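Local coordinates for protein ribonucleoside-diphosphate reductase (Pseudomonas aeruginosa, PDB 5IM3) that probably reduces ribonucleoside diphosphates to the deoxyribonucleotides needed for DNA synthesis, and binds the allosteric nucleotide dATP, at residues Asp47-Thr50 against Val51-Lys55; Glu99-Gln102 against Asp103-Leu107. One frame throughout, in Å; residues are numbered along the deposited sequence.

In the fold
Near the N terminus the chain forms an ATP cone, a small regulatory domain that holds two dATP molecules here. Contact 1 (47-55) comes first, on helix 46-60, and contact 2 (99-107) follows on helix 98-111. Helix 69-88 and the short strand 95-97 lie between them. Each contact is local, within one helix, so neither closes a long loop. They run in series and do not nest or cross. Their centres are about 12 Å apart, and three isoleucines and Val-105 join the two helices: Ile-49 packs on Ile-101 and Val-105, and Ile-53 packs on Val-105. Both helices touch both dATP molecules.

Contact 1. Residues Asp47-Thr50 against Val51-Lys55. With DTP (2'-deoxyadenosine 5'-triphosphate), chain D; DTP (2'-deoxyadenosine 5'-triphosphate), chain C.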
loop_
_atom_site.group_PDB
_atom_site.type_symbol
_atom_site.label_atom_id
_atom_site.label_comp_id
_atom_site.label_asym_id
_atom_site.label_seq_id
_atom_site.Cartn_x
_atom_site.Cartn_y
_atom_site.Cartn_z
ATOM N N ASP A 47 58.555 -19.883 -16.996
ATOM C CA ASP A 47 59.180 -21.134 -16.577
ATOM C C ASP A 47 59.369 -21.188 -15.066
ATOM O O ASP A 47 59.118 -22.223 -14.438
ATOM C CB ASP A 47 60.522 -21.304 -17.292
ATOM C CG ASP A 47 61.218 -22.603 -16.931
ATOM O OD1 ASP A 47 60.524 -23.632 -16.791
ATOM O OD2 ASP A 47 62.460 -22.591 -16.787
ATOM N N LYS A 48 59.813 -20.083 -14.460
ATOM C CA LYS A 48 60.028 -20.075 -13.016
ATOM C C LYS A 48 58.732 -20.355 -12.265
ATOM O O LYS A 48 58.744 -21.019 -11.221
ATOM C CB LYS A 48 60.631 -18.736 -12.582
ATOM C CG LYS A 48 61.986 -18.432 -13.209
ATOM C CD LYS A 48 63.040 -19.454 -12.803
ATOM C CE LYS A 48 64.404 -19.109 -13.377
ATOM N NZ LYS A 48 65.454 -20.080 -12.957
ATOM N N ILE A 49 57.605 -19.861 -12.778
ATOM C CA ILE A 49 56.314 -20.190 -12.181
ATOM C C ILE A 49 55.964 -21.647 -12.451
ATOM O O ILE A 49 55.531 -22.378 -11.553
ATOM C CB ILE A 49 55.217 -19.247 -12.709
ATOM C CG1 ILE A 49 55.477 -17.818 -12.228
ATOM C CG2 ILE A 49 53.835 -19.729 -12.259
ATOM C CD1 ILE A 49 54.493 -16.790 -12.751
ATOM N N THR A 50 56.137 -22.085 -13.700
ATOM C CA THR A 50 55.831 -23.467 -14.054
ATOM C C THR A 50 56.674 -24.444 -13.245
ATOM O O THR A 50 56.168 -25.470 -12.774
ATOM C CB THR A 50 56.054 -23.680 -15.552
ATOM O OG1 THR A 50 55.122 -22.881 -16.292
ATOM C CG2 THR A 50 55.873 -25.146 -15.930
ATOM N N VAL A 51 57.964 -24.148 -13.082
ATOM C CA VAL A 51 58.827 -25.016 -12.286
ATOM C C VAL A 51 58.355 -25.041 -10.839
ATOM O O VAL A 51 58.268 -26.107 -10.218
ATOM C CB VAL A 51 60.295 -24.557 -12.403
ATOM C CG1 VAL A 51 61.170 -25.261 -11.381
ATOM C CG2 VAL A 51 60.822 -24.818 -13.807
ATOM N N ALA A 52 58.028 -23.873 -10.282
ATOM C CA ALA A 52 57.637 -23.802 -8.877
ATOM C C ALA A 52 56.417 -24.675 -8.601
ATOM O O ALA A 52 56.425 -25.501 -7.681
ATOM C CB ALA A 52 57.362 -22.351 -8.483
ATOM N N ILE A 53 55.357 -24.506 -9.393
ATOM C CA ILE A 53 54.138 -25.283 -9.182
ATOM C C ILE A 53 54.408 -26.767 -9.396
ATOM O O ILE A 53 53.874 -27.620 -8.675
ATOM C CB ILE A 53 53.014 -24.775 -10.105
ATOM C CG1 ILE A 53 52.744 -23.290 -9.849
ATOM C CG2 ILE A 53 51.736 -25.592 -9.896
ATOM C CD1 ILE A 53 51.704 -22.687 -10.768
ATOM N N THR A 54 55.228 -27.102 -10.394
ATOM C CA THR A 54 55.533 -28.506 -10.653
ATOM C C THR A 54 56.253 -29.139 -9.467
ATOM O O THR A 54 55.992 -30.297 -9.121
ATOM C CB THR A 54 56.374 -28.639 -11.923
ATOM O OG1 THR A 54 55.689 -28.022 -13.018
ATOM C CG2 THR A 54 56.623 -30.107 -12.253
ATOM N N LYS A 55 57.167 -28.396 -8.835
ATOM C CA LYS A 55 57.821 -28.898 -7.630
ATOM C C LYS A 55 56.795 -29.301 -6.579
ATOM O O LYS A 55 56.937 -30.342 -5.928
ATOM C CB LYS A 55 58.766 -27.842 -7.054
ATOM C CG LYS A 55 59.977 -27.494 -7.911
ATOM C CD LYS A 55 60.952 -26.628 -7.112
ATOM C CE LYS A 55 61.995 -25.939 -7.986
ATOM N NZ LYS A 55 62.166 -24.490 -7.636
HETATM P PG DTP D . 64.117 -19.586 -1.206
HETATM O O1G DTP D . 64.388 -19.449 -2.622
HETATM O O2G DTP D . 64.748 -20.789 -0.583
HETATM O O3G DTP D . 64.474 -18.366 -0.412
HETATM P PB DTP D . 61.366 -20.074 -2.007
HETATM O O1B DTP D . 61.487 -19.254 -3.224
HETATM O O2B DTP D . 60.012 -19.845 -1.353
HETATM O O3B DTP D . 62.551 -19.756 -0.992
HETATM P PA DTP D . 62.384 -22.293 -3.543
HETATM O O1A DTP D . 62.927 -23.593 -3.098
HETATM O O2A DTP D . 63.491 -21.349 -4.038
HETATM O O3A DTP D . 61.573 -21.610 -2.357
HETATM O "O5'" DTP D . 61.289 -22.388 -4.667
HETATM C "C5'" DTP D . 60.307 -23.434 -4.611
HETATM C "C4'" DTP D . 58.899 -22.891 -4.646
HETATM O "O4'" DTP D . 58.028 -23.892 -5.212
HETATM C "C3'" DTP D . 58.315 -22.521 -3.275
HETATM O "O3'" DTP D . 57.878 -21.162 -3.265
HETATM C "C2'" DTP D . 57.119 -23.458 -3.100
HETATM C "C1'" DTP D . 57.292 -24.513 -4.179
HETATM N N9 DTP D . 57.991 -25.725 -3.757
HETATM C C8 DTP D . 59.269 -26.126 -4.040
HETATM N N7 DTP D . 59.620 -27.248 -3.460
HETATM C C5 DTP D . 58.490 -27.615 -2.744
HETATM C C6 DTP D . 58.210 -28.712 -1.910
HETATM N N6 DTP D . 59.107 -29.647 -1.585
HETATM N N1 DTP D . 56.974 -28.793 -1.375
HETATM C C2 DTP D . 56.089 -27.832 -1.652
HETATM N N3 DTP D . 56.244 -26.743 -2.406
HETATM C C4 DTP D . 57.475 -26.690 -2.927
HETATM P PG DTP C . 65.872 -18.539 -5.959
HETATM O O1G DTP C . 66.442 -19.171 -7.172
HETATM O O2G DTP C . 64.777 -19.397 -5.299
HETATM O O3G DTP C . 66.922 -18.230 -4.910
HETATM P PB DTP C . 63.563 -16.916 -6.209
HETATM O O1B DTP C . 63.032 -17.354 -4.901
HETATM O O2B DTP C . 63.205 -15.473 -6.512
HETATM O O3B DTP C . 65.131 -17.170 -6.289
HETATM P PA DTP C . 62.445 -19.368 -7.050
HETATM O O1A DTP C . 62.533 -20.200 -8.264
HETATM O O2A DTP C . 63.088 -19.989 -5.805
HETATM O O3A DTP C . 63.033 -17.917 -7.322
HETATM O "O5'" DTP C . 60.985 -18.984 -6.705
HETATM C "C5'" DTP C . 60.251 -18.397 -7.783
HETATM C "C4'" DTP C . 58.977 -17.763 -7.296
HETATM O "O4'" DTP C . 58.924 -16.399 -7.753
HETATM C "C3'" DTP C . 57.727 -18.408 -7.877
HETATM O "O3'" DTP C . 56.580 -18.176 -7.060
HETATM C "C2'" DTP C . 57.598 -17.705 -9.222
HETATM C "C1'" DTP C . 58.254 -16.346 -9.007
HETATM N N9 DTP C . 59.221 -15.980 -10.039
HETATM C C8 DTP C . 60.545 -16.316 -10.131
HETATM N N7 DTP C . 61.128 -15.907 -11.232
HETATM C C5 DTP C . 60.115 -15.250 -11.913
HETATM C C6 DTP C . 60.084 -14.590 -13.155
HETATM N N6 DTP C . 61.108 -14.585 -14.017
HETATM N N1 DTP C . 58.922 -14.004 -13.522
HETATM C C2 DTP C . 57.869 -14.097 -12.703
HETATM N N3 DTP C . 57.774 -14.723 -11.530
HETATM C C4 DTP C . 58.938 -15.278 -11.186
#
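Residues Asp-47 to Lys-55 make about two and a half turns of helix 46-60 in an ATP cone, along two bound dATP molecules. Among the regular i to i+4 bonds, Val-51 N gives a short, nearly straight one to Asp-47 O (2.6 Å). Beside this bond, CG2 of Val-51 touches both that carbonyl oxygen and the carboxylate of Asp-47, with OD1 3.2 Å from CG2. The carboxylate reaches there because CG of Asp-47 is turned beside its own carbonyl carbon, anti to the backbone N (chi1 -179°).

Lys-48 and Ile-49 line the first dATP (chain C). CB of Lys-48 sits over the face of the adenine, 3.2 Å from N7. CG1 of Ile-49 lies on the same side of the ring plane but beyond N3, 3.7 Å from C2' of the deoxyribose. One turn on, Ala-52 and Lys-55 line the second dATP (chain D). Ala-52 approaches O4' of its sugar with the backbone O. CB of Lys-55 lies over the adenine face, 3.5 Å from C8. CD of Lys-55 is equally close to C8, on the same side but displaced beyond the ring.

Ile-49 has a second role. Its CG2 is 3.9 Å from CD1 of Ile-53, the two side chains lying side by side. They pack on helix 98-111, at Ile-101, Val-105 and Leu-109. Thr-50, Ile-53 and Thr-54 meet Val-75 of helix 69-88, where Thr-79 also hydrogen-bonds the hydroxyl of Thr-50. Thr-50 O accepts two bonds from Thr-54. The backbone N and OG1 reach it from opposite faces of the carbonyl plane. OG1 of Thr-54 is beside its own backbone N (chi1 -56°), and it gives the shorter bond, 2.6 Å to Thr-50 O.

Contact 2. Residues Glu99-Gln102 against Asp103-Leu107; sequences EEIQ and DQVEL. With DTP (2'-deoxyadenosine 5'-triphosphate), chain C; DTP (2'-deoxyadenosine 5'-triphosphate), chain D.
Residues 99-107 form about two and a half turns of helix 98-111, with Asp-103 N bonded to Glu-99 O, Val-105 N to Ile-101 O and Glu-106 N to Gln-102 O; the bond from Gln-104 N to Glu-100 O is weak at 3.4 Å. CG2 of Val-105, beside its own backbone N, lies 3.3 Å from Ile-101 O, the carbonyl that its N-H also bonds. CD1 of Ile-101 comes 3.0 Å from N3 of the first dATP (chain C). It lies outside the ring outline, on the opposite side of the adenine plane from CB of Lys-48. Gln-102 lies between the two nucleotides and belongs to both pockets. Its chain bends at chi2 (-80°), and NE2 gives a nearly straight bond of 2.6 Å to O3' of the second dATP (chain D). Its OE1 is hydrogen-bonded to Tyr-121 OH. Glu-99, Asp-103 and Glu-106 each form a salt bridge to Arg-125 of helix 115-138, and Glu-99 forms another to Arg-37. OE1 of Glu-106 forms a salt bridge to Arg-119 and a hydrogen bond to Gln-115, both of the second subunit. The helix therefore joins the two-nucleotide site of this ATP cone to a subunit interface.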
loop_
_atom_site.group_PDB
_atom_site.type_symbol
_atom_site.label_atom_id
_atom_site.label_comp_id
_atom_site.label_asym_id
_atom_site.label_seq_id
_atom_site.Cartn_x
_atom_site.Cartn_y
_atom_site.Cartn_z
ATOM N N GLU A 99 56.951 -11.681 -3.917
ATOM C CA GLU A 99 55.897 -12.191 -3.045
ATOM C C GLU A 99 54.519 -11.966 -3.652
ATOM O O GLU A 99 53.582 -12.719 -3.361
ATOM C CB GLU A 99 55.986 -11.529 -1.669
ATOM C CG GLU A 99 57.327 -11.715 -0.977
ATOM C CD GLU A 99 57.622 -13.168 -0.650
ATOM O OE1 GLU A 99 56.685 -13.898 -0.265
ATOM O OE2 GLU A 99 58.794 -13.582 -0.785
ATOM N N GLU A 100 54.375 -10.937 -4.490
ATOM C CA GLU A 100 53.112 -10.709 -5.182
ATOM C C GLU A 100 52.791 -11.858 -6.128
ATOM O O GLU A 100 51.617 -12.175 -6.348
ATOM C CB GLU A 100 53.180 -9.380 -5.939
ATOM C CG GLU A 100 51.859 -8.629 -6.043
ATOM C CD GLU A 100 52.047 -7.176 -6.452
ATOM O OE1 GLU A 100 53.106 -6.595 -6.130
ATOM O OE2 GLU A 100 51.137 -6.615 -7.100
ATOM N N ILE A 101 53.821 -12.501 -6.681
ATOM C CA ILE A 101 53.621 -13.641 -7.569
ATOM C C ILE A 101 53.321 -14.899 -6.765
ATOM O O ILE A 101 52.427 -15.677 -7.119
ATOM C CB ILE A 101 54.859 -13.826 -8.466
ATOM C CG1 ILE A 101 55.172 -12.512 -9.193
ATOM C CG2 ILE A 101 54.637 -14.982 -9.449
ATOM C CD1 ILE A 101 56.439 -12.537 -9.962
ATOM N N GLN A 102 54.073 -15.124 -5.684
ATOM C CA GLN A 102 53.819 -16.276 -4.824
ATOM C C GLN A 102 52.372 -16.292 -4.346
ATOM O O GLN A 102 51.738 -17.352 -4.294
ATOM C CB GLN A 102 54.777 -16.258 -3.631
ATOM C CG GLN A 102 56.233 -16.549 -3.974
ATOM C CD GLN A 102 56.511 -18.031 -4.135
ATOM O OE1 GLN A 102 55.947 -18.691 -5.010
ATOM N NE2 GLN A 102 57.381 -18.566 -3.284
ATOM N N ASP A 103 51.832 -15.121 -4.000
ATOM C CA ASP A 103 50.451 -15.052 -3.537
ATOM C C ASP A 103 49.476 -15.436 -4.642
ATOM O O ASP A 103 48.497 -16.149 -4.393
ATOM C CB ASP A 103 50.143 -13.649 -3.015
ATOM C CG ASP A 103 50.680 -13.414 -1.614
ATOM O OD1 ASP A 103 51.483 -14.243 -1.134
ATOM O OD2 ASP A 103 50.299 -12.399 -0.993
ATOM N N GLN A 104 49.724 -14.973 -5.871
ATOM C CA GLN A 104 48.831 -15.313 -6.975
ATOM C C GLN A 104 48.968 -16.776 -7.379
ATOM O O GLN A 104 48.001 -17.372 -7.865
ATOM C CB GLN A 104 49.102 -14.398 -8.170
ATOM C CG GLN A 104 48.634 -12.964 -7.959
ATOM C CD GLN A 104 47.126 -12.852 -7.820
ATOM O OE1 GLN A 104 46.375 -13.576 -8.474
ATOM N NE2 GLN A 104 46.675 -11.945 -6.959
ATOM N N VAL A 105 50.146 -17.370 -7.186
ATOM C CA VAL A 105 50.305 -18.799 -7.439
ATOM C C VAL A 105 49.456 -19.601 -6.461
ATOM O O VAL A 105 48.734 -20.526 -6.856
ATOM C CB VAL A 105 51.790 -19.199 -7.362
ATOM C CG1 VAL A 105 51.944 -20.719 -7.279
ATOM C CG2 VAL A 105 52.546 -18.657 -8.570
ATOM N N GLU A 106 49.537 -19.267 -5.171
ATOM C CA GLU A 106 48.692 -19.930 -4.185
ATOM C C GLU A 106 47.221 -19.750 -4.528
ATOM O O GLU A 106 46.424 -20.685 -4.390
ATOM C CB GLU A 106 48.975 -19.388 -2.784
ATOM C CG GLU A 106 50.342 -19.758 -2.220
ATOM C CD GLU A 106 50.575 -19.195 -0.824
ATOM O OE1 GLU A 106 49.696 -18.463 -0.313
ATOM O OE2 GLU A 106 51.641 -19.486 -0.233
ATOM N N LEU A 107 46.843 -18.554 -4.981
ATOM C CA LEU A 107 45.449 -18.295 -5.318
ATOM C C LEU A 107 44.970 -19.234 -6.420
ATOM O O LEU A 107 43.893 -19.829 -6.318
ATOM C CB LEU A 107 45.278 -16.832 -5.734
ATOM C CG LEU A 107 43.868 -16.403 -6.158
ATOM C CD1 LEU A 107 42.867 -16.606 -5.025
ATOM C CD2 LEU A 107 43.862 -14.953 -6.622
HETATM P PG DTP C . 65.872 -18.539 -5.959
HETATM O O1G DTP C . 66.442 -19.171 -7.172
HETATM O O2G DTP C . 64.777 -19.397 -5.299
HETATM O O3G DTP C . 66.922 -18.230 -4.910
HETATM P PB DTP C . 63.563 -16.916 -6.209
HETATM O O1B DTP C . 63.032 -17.354 -4.901
HETATM O O2B DTP C . 63.205 -15.473 -6.512
HETATM O O3B DTP C . 65.131 -17.170 -6.289
HETATM P PA DTP C . 62.445 -19.368 -7.050
HETATM O O1A DTP C . 62.533 -20.200 -8.264
HETATM O O2A DTP C . 63.088 -19.989 -5.805
HETATM O O3A DTP C . 63.033 -17.917 -7.322
HETATM O "O5'" DTP C . 60.985 -18.984 -6.705
HETATM C "C5'" DTP C . 60.251 -18.397 -7.783
HETATM C "C4'" DTP C . 58.977 -17.763 -7.296
HETATM O "O4'" DTP C . 58.924 -16.399 -7.753
HETATM C "C3'" DTP C . 57.727 -18.408 -7.877
HETATM O "O3'" DTP C . 56.580 -18.176 -7.060
HETATM C "C2'" DTP C . 57.598 -17.705 -9.222
HETATM C "C1'" DTP C . 58.254 -16.346 -9.007
HETATM N N9 DTP C . 59.221 -15.980 -10.039
HETATM C C8 DTP C . 60.545 -16.316 -10.131
HETATM N N7 DTP C . 61.128 -15.907 -11.232
HETATM C C5 DTP C . 60.115 -15.250 -11.913
HETATM C C6 DTP C . 60.084 -14.590 -13.155
HETATM N N6 DTP C . 61.108 -14.585 -14.017
HETATM N N1 DTP C . 58.922 -14.004 -13.522
HETATM C C2 DTP C . 57.869 -14.097 -12.703
HETATM N N3 DTP C . 57.774 -14.723 -11.530
HETATM C C4 DTP C . 58.938 -15.278 -11.186
HETATM P PG DTP D . 64.117 -19.586 -1.206
HETATM O O1G DTP D . 64.388 -19.449 -2.622
HETATM O O2G DTP D . 64.748 -20.789 -0.583
HETATM O O3G DTP D . 64.474 -18.366 -0.412
HETATM P PB DTP D . 61.366 -20.074 -2.007
HETATM O O1B DTP D . 61.487 -19.254 -3.224
HETATM O O2B DTP D . 60.012 -19.845 -1.353
HETATM O O3B DTP D . 62.551 -19.756 -0.992
HETATM P PA DTP D . 62.384 -22.293 -3.543
HETATM O O1A DTP D . 62.927 -23.593 -3.098
HETATM O O2A DTP D . 63.491 -21.349 -4.038
HETATM O O3A DTP D . 61.573 -21.610 -2.357
HETATM O "O5'" DTP D . 61.289 -22.388 -4.667
HETATM C "C5'" DTP D . 60.307 -23.434 -4.611
HETATM C "C4'" DTP D . 58.899 -22.891 -4.646
HETATM O "O4'" DTP D . 58.028 -23.892 -5.212
HETATM C "C3'" DTP D . 58.315 -22.521 -3.275
HETATM O "O3'" DTP D . 57.878 -21.162 -3.265
HETATM C "C2'" DTP D . 57.119 -23.458 -3.100
HETATM C "C1'" DTP D . 57.292 -24.513 -4.179
HETATM N N9 DTP D . 57.991 -25.725 -3.757
HETATM C C8 DTP D . 59.269 -26.126 -4.040
HETATM N N7 DTP D . 59.620 -27.248 -3.460
HETATM C C5 DTP D . 58.490 -27.615 -2.744
HETATM C C6 DTP D . 58.210 -28.712 -1.910
HETATM N N6 DTP D . 59.107 -29.647 -1.585
HETATM N N1 DTP D . 56.974 -28.793 -1.375
HETATM C C2 DTP D . 56.089 -27.832 -1.652
HETATM N N3 DTP D . 56.244 -26.743 -2.406
HETATM C C4 DTP D . 57.475 -26.690 -2.927
#